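Local coordinates for protein GLB-12 (Caenorhabditis elegans, PDB 4BJA), which binds heme b through two axial histidines, may as a globin bind or carry oxygen, and probably acts in redox signalling, at residues D48-I53 with R95-M100; E101-M106 with K193-T198. The protein carries 1 engineered substitution. One frame throughout, in Å; residues are numbered along the deposited sequence.

Contact 1. Residues D48-I53 with R95-M100; sequences DDPKDI and RFYEFM. With HEM (protoporphyrin IX containing Fe), chain B.
Lys51 lays its aliphatic chain over one face of the Tyr97 ring, and the geometry is that of a CH-pi contact: Lys51 CG stands 3.5 Å from the Tyr97 ring centroid, only 4° off the ring normal. Tyr97 has CG anti to its backbone N (chi1 161°), which carries the ring across to the start of helix 50-65. Further along the lysine the fit slackens: Lys51 CE is still 4.0 Å from Tyr97 CE2, on the exposed side of the contact. Pro50 closes the tighter side, its CG 3.5 Å from Tyr97 CE1 in an oblique approach. Trp44 of helix 34-46 touches both Pro50 and Tyr97 and so widens this apolar patch.

The first turn carrying Pro50 and Lys51 is fixed by Asp49, the N-cap of its helix. Asp52 N donates to Asp49 OD1 over 2.9 Å, meeting the carboxylate 41° out of its plane.

Elsewhere on the 95-100 segment, away from Tyr97, side chains reach the heme. Phe99 places one ring face over the methyl HEM CMB, with its CE1 3.6 Å from that carbon. Phe96 CE2 approaches the same methyl at 3.6 Å, while Arg95 CD lies 3.5 Å from HEM CAA, beside the root of a propionate. This short length of helix thus packs on the start of helix 50-65 by one side and on the porphyrin by another, an arrangement characteristic of the globin fold, in which helices B and E, probably 50-65 and 87-108 here, pack together and E, bearing the axial His92, covers a heme face.

Contact 2. Residues E101-M106 with K193-T198; sequences EQLTSM and KKFLNT
Phe195 and Leu103 point at each other from opposite directions, and they carry most of this small buried interface. Followed outward from CB, Phe195 has its CG anti to the backbone N (chi1 168°), a torsion that carries the ring from helix 185-214 across to helix 87-108. CB and CG make no close approach to residues 101-106; contact begins at the ring rim. On one flank Phe195 CE2 comes within 4.3 Å of Thr104 CG2, a loose oblique contact. On the other, Phe195 CE1 is 3.7 Å from Leu103 CG, which lies at the ring edge and in its plane. At the tip, Phe195 CZ meets Leu103 CD2 at 3.6 Å, the shortest distance between the segments. The isobutyl branch therefore abuts the rim, without stacking on a face. Beyond the pair, Phe28, Leu40 and Trp192 pack on Phe195, while Leu103 also touches Ala116 and Val120.

The buried hydroxyls are satisfied. Thr104 OG1 bonds to Met100 O and to Arg41 NH1. Thr198 OG1 donates to Lys194 O over 2.8 Å, tilted 30° from the carbonyl plane, and Thr198 N reaches that oxygen from its opposite face, so two bonds grip it. This small apolar contact between helices 87-108 and 185-214, probably the E and H helices of a globin, belongs to the all-helical core of that fold.

Helix 87-108 serves both contacts in succession: residues 95-100 meet the start of helix 50-65 in contact 1, and residues 101-106 meet helix 185-214 in contact 2. Their centres lie 13 Å apart, and they join directly where Met100 of the first packs on Phe195 of the second. Contact 1 is a surface contact, in which an exposed lysine chain and a proline pack on a tyrosine, although other residues of its 95-100 segment line the heme pocket. Contact 2 is wholly buried and purely apolar across the gap; the nearest atoms of the Leu103 side chain and the heme are about 7 Å apart.

Contact 1. Residues D48-I53 with R95-M100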
loop_
_atom_site.group_PDB
_atom_site.type_symbol
_atom_site.label_atom_id
_atom_site.label_comp_id
_atom_site.label_asym_id
_atom_site.label_seq_id
_atom_site.Cartn_x
_atom_site.Cartn_y
_atom_site.Cartn_z
ATOM N N ASP A 48 10.352 -28.210 0.340
ATOM C CA ASP A 48 11.037 -29.017 1.323
ATOM C C ASP A 48 12.220 -28.193 1.844
ATOM O O ASP A 48 12.959 -27.552 1.066
ATOM C CB ASP A 48 11.451 -30.377 0.734
ATOM C CG ASP A 48 10.234 -31.213 0.281
ATOM O OD1 ASP A 48 9.268 -31.369 1.077
ATOM O OD2 ASP A 48 10.240 -31.714 -0.866
ATOM N N ASP A 49 12.365 -28.212 3.162
ATOM C CA ASP A 49 13.293 -27.348 3.908
ATOM C C ASP A 49 13.338 -25.875 3.483
ATOM O O ASP A 49 14.350 -25.376 2.990
ATOM C CB ASP A 49 14.700 -27.934 3.978
ATOM C CG ASP A 49 15.357 -27.664 5.319
ATOM O OD1 ASP A 49 15.284 -26.509 5.826
ATOM O OD2 ASP A 49 15.948 -28.617 5.881
ATOM N N PRO A 50 12.227 -25.166 3.706
ATOM C CA PRO A 50 12.180 -23.730 3.469
ATOM C C PRO A 50 13.250 -22.956 4.244
ATOM O O PRO A 50 13.768 -21.989 3.703
ATOM C CB PRO A 50 10.787 -23.333 3.955
ATOM C CG PRO A 50 10.365 -24.408 4.852
ATOM C CD PRO A 50 11.001 -25.665 4.348
ATOM N N LYS A 51 13.598 -23.347 5.480
ATOM C CA LYS A 51 14.658 -22.612 6.210
ATOM C C LYS A 51 16.016 -22.719 5.502
ATOM O O LYS A 51 16.824 -21.760 5.509
ATOM C CB LYS A 51 14.892 -23.161 7.633
ATOM C CG LYS A 51 13.680 -23.525 8.411
ATOM C CD LYS A 51 14.049 -24.241 9.732
ATOM C CE LYS A 51 12.874 -25.187 10.154
ATOM N NZ LYS A 51 12.881 -25.544 11.619
ATOM N N ASP A 52 16.291 -23.886 4.928
ATOM C CA ASP A 52 17.528 -24.067 4.165
ATOM C C ASP A 52 17.544 -23.125 2.946
ATOM O O ASP A 52 18.566 -22.478 2.649
ATOM C CB ASP A 52 17.655 -25.517 3.684
ATOM C CG ASP A 52 18.200 -26.487 4.759
ATOM O OD1 ASP A 52 18.488 -26.082 5.908
ATOM O OD2 ASP A 52 18.347 -27.695 4.417
ATOM N N ILE A 53 16.420 -23.042 2.230
ATOM C CA ILE A 53 16.331 -22.144 1.079
ATOM C C ILE A 53 16.528 -20.671 1.510
ATOM O O ILE A 53 17.277 -19.903 0.864
ATOM C CB ILE A 53 14.991 -22.340 0.284
ATOM C CG1 ILE A 53 14.969 -23.740 -0.373
ATOM C CG2 ILE A 53 14.872 -21.261 -0.749
ATOM C CD1 ILE A 53 13.551 -24.209 -0.917
ATOM N N ARG A 95 14.726 -15.855 11.896
ATOM C CA ARG A 95 13.674 -14.829 12.129
ATOM C C ARG A 95 12.898 -14.563 10.852
ATOM O O ARG A 95 11.656 -14.427 10.874
ATOM C CB ARG A 95 14.263 -13.514 12.666
ATOM C CG ARG A 95 14.785 -13.632 14.132
ATOM C CD ARG A 95 15.807 -12.540 14.433
ATOM N NE ARG A 95 16.112 -12.328 15.868
ATOM C CZ ARG A 95 16.938 -13.087 16.588
ATOM N NH1 ARG A 95 17.522 -14.153 16.040
ATOM N NH2 ARG A 95 17.164 -12.800 17.867
ATOM N N PHE A 96 13.621 -14.486 9.729
ATOM C CA PHE A 96 13.003 -14.199 8.429
ATOM C C PHE A 96 12.170 -15.393 8.002
ATOM O O PHE A 96 11.027 -15.241 7.592
ATOM C CB PHE A 96 14.113 -13.903 7.395
ATOM C CG PHE A 96 13.591 -13.492 6.071
ATOM C CD1 PHE A 96 13.135 -14.442 5.178
ATOM C CD2 PHE A 96 13.597 -12.154 5.711
ATOM C CE1 PHE A 96 12.617 -14.059 3.931
ATOM C CE2 PHE A 96 13.075 -11.740 4.455
ATOM C CZ PHE A 96 12.603 -12.725 3.569
ATOM N N TYR A 97 12.697 -16.606 8.168
ATOM C CA TYR A 97 11.905 -17.797 7.904
ATOM C C TYR A 97 10.604 -17.819 8.755
ATOM O O TYR A 97 9.502 -18.053 8.215
ATOM C CB TYR A 97 12.743 -19.070 8.137
ATOM C CG TYR A 97 11.853 -20.266 8.314
ATOM C CD1 TYR A 97 11.227 -20.867 7.216
ATOM C CD2 TYR A 97 11.584 -20.765 9.598
ATOM C CE1 TYR A 97 10.321 -21.948 7.394
ATOM C CE2 TYR A 97 10.708 -21.849 9.766
ATOM C CZ TYR A 97 10.086 -22.417 8.662
ATOM O OH TYR A 97 9.214 -23.480 8.827
ATOM N N GLU A 98 10.729 -17.550 10.054
ATOM C CA GLU A 98 9.534 -17.573 10.959
ATOM C C GLU A 98 8.527 -16.505 10.550
ATOM O O GLU A 98 7.309 -16.729 10.611
ATOM C CB GLU A 98 9.934 -17.359 12.419
ATOM C CG GLU A 98 10.749 -18.516 13.015
ATOM C CD GLU A 98 11.309 -18.201 14.397
ATOM O OE1 GLU A 98 11.579 -17.009 14.704
ATOM O OE2 GLU A 98 11.510 -19.166 15.173
ATOM N N PHE A 99 9.032 -15.348 10.149
ATOM C CA PHE A 99 8.171 -14.242 9.686
ATOM C C PHE A 99 7.394 -14.661 8.452
ATOM O O PHE A 99 6.187 -14.395 8.383
ATOM C CB PHE A 99 9.075 -13.039 9.399
ATOM C CG PHE A 99 8.432 -11.916 8.633
ATOM C CD1 PHE A 99 8.453 -11.886 7.234
ATOM C CD2 PHE A 99 7.903 -10.823 9.325
ATOM C CE1 PHE A 99 7.909 -10.811 6.542
ATOM C CE2 PHE A 99 7.390 -9.729 8.636
ATOM C CZ PHE A 99 7.368 -9.731 7.242
ATOM N N MET A 100 8.054 -15.294 7.474
ATOM C CA MET A 100 7.353 -15.764 6.274
ATOM C C MET A 100 6.374 -16.909 6.564
ATOM O O MET A 100 5.315 -16.990 5.969
ATOM C CB MET A 100 8.370 -16.163 5.189
ATOM C CG MET A 100 9.130 -14.932 4.652
ATOM S SD MET A 100 8.010 -13.842 3.759
ATOM C CE MET A 100 6.950 -15.154 3.121
HETATM C CHA HEM B . 15.641 -8.610 13.123
HETATM C CHB HEM B . 12.816 -9.769 9.365
HETATM C CHC HEM B . 15.522 -7.035 6.482
HETATM C CHD HEM B . 18.748 -6.543 10.023
HETATM C C1A HEM B . 14.632 -9.098 12.367
HETATM C C2A HEM B . 13.486 -9.835 12.869
HETATM C C3A HEM B . 12.725 -10.142 11.803
HETATM C C4A HEM B . 13.367 -9.622 10.616
HETATM C CMA HEM B . 11.392 -10.936 11.760
HETATM C CAA HEM B . 13.229 -10.154 14.379
HETATM C CBA HEM B . 11.934 -9.494 14.875
HETATM C CGA HEM B . 12.103 -8.046 14.745
HETATM O O1A HEM B . 13.162 -7.524 15.194
HETATM O O2A HEM B . 11.180 -7.441 14.140
HETATM C C1B HEM B . 13.295 -9.065 8.300
HETATM C C2B HEM B . 12.623 -8.953 7.011
HETATM C C3B HEM B . 13.355 -8.204 6.236
HETATM C C4B HEM B . 14.529 -7.818 6.977
HETATM C CMB HEM B . 11.270 -9.595 6.663
HETATM C CAB HEM B . 12.968 -7.806 4.786
HETATM C CBB HEM B . 13.905 -7.425 3.953
HETATM C C1C HEM B . 16.613 -6.654 7.187
HETATM C C2C HEM B . 17.699 -5.858 6.672
HETATM C C3C HEM B . 18.584 -5.710 7.642
HETATM C C4C HEM B . 18.119 -6.437 8.802
HETATM C CMC HEM B . 17.753 -5.265 5.244
HETATM C CAC HEM B . 19.906 -4.919 7.505
HETATM C CBC HEM B . 20.425 -4.418 8.612
HETATM C C1D HEM B . 18.246 -7.115 11.137
HETATM C C2D HEM B . 18.984 -7.343 12.343
HETATM C C3D HEM B . 18.020 -7.973 13.297
HETATM C C4D HEM B . 16.778 -8.068 12.583
HETATM C CMD HEM B . 20.466 -7.020 12.644
HETATM C CAD HEM B . 18.310 -8.451 14.732
HETATM C CBD HEM B . 18.474 -9.979 14.655
HETATM C CGD HEM B . 19.724 -10.462 13.923
HETATM O O1D HEM B . 20.728 -9.730 13.797
HETATM O O2D HEM B . 19.708 -11.620 13.483
HETATM N NA HEM B . 14.543 -8.991 10.973
HETATM N NB HEM B . 14.487 -8.349 8.262
HETATM N NC HEM B . 16.914 -6.985 8.491
HETATM N ND HEM B . 16.935 -7.571 11.309
HETATM FE FE HEM B . 15.725 -7.998 9.779
#

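Contact 2. Residues E101-M106 with K193-T198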
loop_
_atom_site.group_PDB
_atom_site.type_symbol
_atom_site.label_atom_id
_atom_site.label_comp_id
_atom_site.label_asym_id
_atom_site.label_seq_id
_atom_site.Cartn_x
_atom_site.Cartn_y
_atom_site.Cartn_z
ATOM N N GLU A 101 6.752 -17.793 7.485
ATOM C CA GLU A 101 5.909 -18.912 7.892
ATOM C C GLU A 101 4.606 -18.348 8.490
ATOM O O GLU A 101 3.501 -18.754 8.144
ATOM C CB GLU A 101 6.629 -19.741 8.952
ATOM C CG GLU A 101 5.764 -20.812 9.619
ATOM C CD GLU A 101 5.185 -21.873 8.661
ATOM O OE1 GLU A 101 5.571 -22.009 7.461
ATOM O OE2 GLU A 101 4.315 -22.636 9.138
ATOM N N GLN A 102 4.761 -17.407 9.394
ATOM C CA GLN A 102 3.592 -16.857 10.115
ATOM C C GLN A 102 2.747 -16.044 9.158
ATOM O O GLN A 102 1.486 -16.108 9.165
ATOM C CB GLN A 102 4.080 -15.874 11.153
ATOM C CG GLN A 102 4.791 -16.349 12.370
ATOM C CD GLN A 102 5.158 -15.109 13.206
ATOM O OE1 GLN A 102 6.287 -14.591 13.139
ATOM N NE2 GLN A 102 4.160 -14.562 13.897
ATOM N N LEU A 103 3.424 -15.219 8.357
ATOM C CA LEU A 103 2.703 -14.299 7.455
ATOM C C LEU A 103 1.895 -15.118 6.423
ATOM O O LEU A 103 0.708 -14.831 6.188
ATOM C CB LEU A 103 3.721 -13.339 6.775
ATOM C CG LEU A 103 3.261 -12.297 5.804
ATOM C CD1 LEU A 103 2.054 -11.475 6.383
ATOM C CD2 LEU A 103 4.502 -11.401 5.524
ATOM N N THR A 104 2.498 -16.147 5.825
ATOM C CA THR A 104 1.771 -16.935 4.807
ATOM C C THR A 104 0.621 -17.718 5.467
ATOM O O THR A 104 -0.441 -17.861 4.881
ATOM C CB THR A 104 2.626 -17.903 4.011
ATOM O OG1 THR A 104 3.307 -18.816 4.893
ATOM C CG2 THR A 104 3.632 -17.154 3.103
ATOM N N SER A 105 0.839 -18.185 6.682
ATOM C CA SER A 105 -0.232 -18.900 7.433
ATOM C C SER A 105 -1.389 -17.928 7.743
ATOM O O SER A 105 -2.559 -18.273 7.586
ATOM C CB SER A 105 0.339 -19.483 8.742
ATOM O OG SER A 105 -0.702 -20.186 9.434
ATOM N N MET A 106 -1.062 -16.737 8.213
ATOM C CA MET A 106 -2.115 -15.782 8.557
ATOM C C MET A 106 -2.908 -15.421 7.339
ATOM O O MET A 106 -4.136 -15.280 7.426
ATOM C CB MET A 106 -1.580 -14.537 9.257
ATOM C CG MET A 106 -1.217 -14.783 10.765
ATOM S SD MET A 106 -0.810 -13.278 11.597
ATOM C CE MET A 106 0.793 -13.007 10.962
ATOM N N LYS A 193 5.093 -12.136 -6.546
ATOM C CA LYS A 193 5.578 -10.754 -6.752
ATOM C C LYS A 193 4.678 -9.723 -6.064
ATOM O O LYS A 193 5.187 -8.806 -5.445
ATOM C CB LYS A 193 5.795 -10.417 -8.224
ATOM C CG LYS A 193 7.025 -11.156 -8.786
ATOM C CD LYS A 193 7.247 -10.796 -10.256
ATOM C CE LYS A 193 8.455 -11.529 -10.833
ATOM N NZ LYS A 193 8.543 -11.351 -12.360
ATOM N N LYS A 194 3.346 -9.868 -6.196
ATOM C CA LYS A 194 2.456 -8.904 -5.510
ATOM C C LYS A 194 2.645 -8.948 -4.009
ATOM O O LYS A 194 2.735 -7.904 -3.359
ATOM C CB LYS A 194 1.001 -9.156 -5.857
ATOM C CG LYS A 194 0.712 -8.774 -7.303
ATOM C CD LYS A 194 -0.818 -8.880 -7.585
ATOM C CE LYS A 194 -1.436 -10.237 -7.212
ATOM N NZ LYS A 194 -2.963 -10.257 -7.374
ATOM N N PHE A 195 2.738 -10.170 -3.470
ATOM C CA PHE A 195 2.911 -10.363 -2.071
ATOM C C PHE A 195 4.228 -9.738 -1.590
ATOM O O PHE A 195 4.265 -8.930 -0.637
ATOM C CB PHE A 195 2.847 -11.891 -1.743
ATOM C CG PHE A 195 3.287 -12.238 -0.346
ATOM C CD1 PHE A 195 2.667 -11.658 0.774
ATOM C CD2 PHE A 195 4.344 -13.142 -0.141
ATOM C CE1 PHE A 195 3.074 -11.952 2.085
ATOM C CE2 PHE A 195 4.768 -13.428 1.174
ATOM C CZ PHE A 195 4.123 -12.846 2.292
ATOM N N LEU A 196 5.329 -10.129 -2.219
ATOM C CA LEU A 196 6.641 -9.692 -1.729
ATOM C C LEU A 196 6.824 -8.172 -1.915
ATOM O O LEU A 196 7.456 -7.504 -1.069
ATOM C CB LEU A 196 7.730 -10.506 -2.412
ATOM C CG LEU A 196 7.793 -11.963 -1.936
ATOM C CD1 LEU A 196 8.833 -12.666 -2.752
ATOM C CD2 LEU A 196 8.158 -12.065 -0.479
ATOM N N ASN A 197 6.281 -7.614 -3.004
ATOM C CA ASN A 197 6.293 -6.161 -3.174
ATOM C C ASN A 197 5.481 -5.416 -2.117
ATOM O O ASN A 197 5.859 -4.336 -1.683
ATOM C CB ASN A 197 5.865 -5.779 -4.600
ATOM C CG ASN A 197 7.023 -6.035 -5.586
ATOM O OD1 ASN A 197 8.147 -5.633 -5.304
ATOM N ND2 ASN A 197 6.765 -6.654 -6.699
ATOM N N THR A 198 4.393 -6.029 -1.686
ATOM C CA THR A 198 3.599 -5.432 -0.609
ATOM C C THR A 198 4.364 -5.528 0.723
ATOM O O THR A 198 4.298 -4.604 1.529
ATOM C CB THR A 198 2.203 -6.099 -0.501
ATOM O OG1 THR A 198 1.553 -5.956 -1.780
ATOM C CG2 THR A 198 1.356 -5.427 0.558
#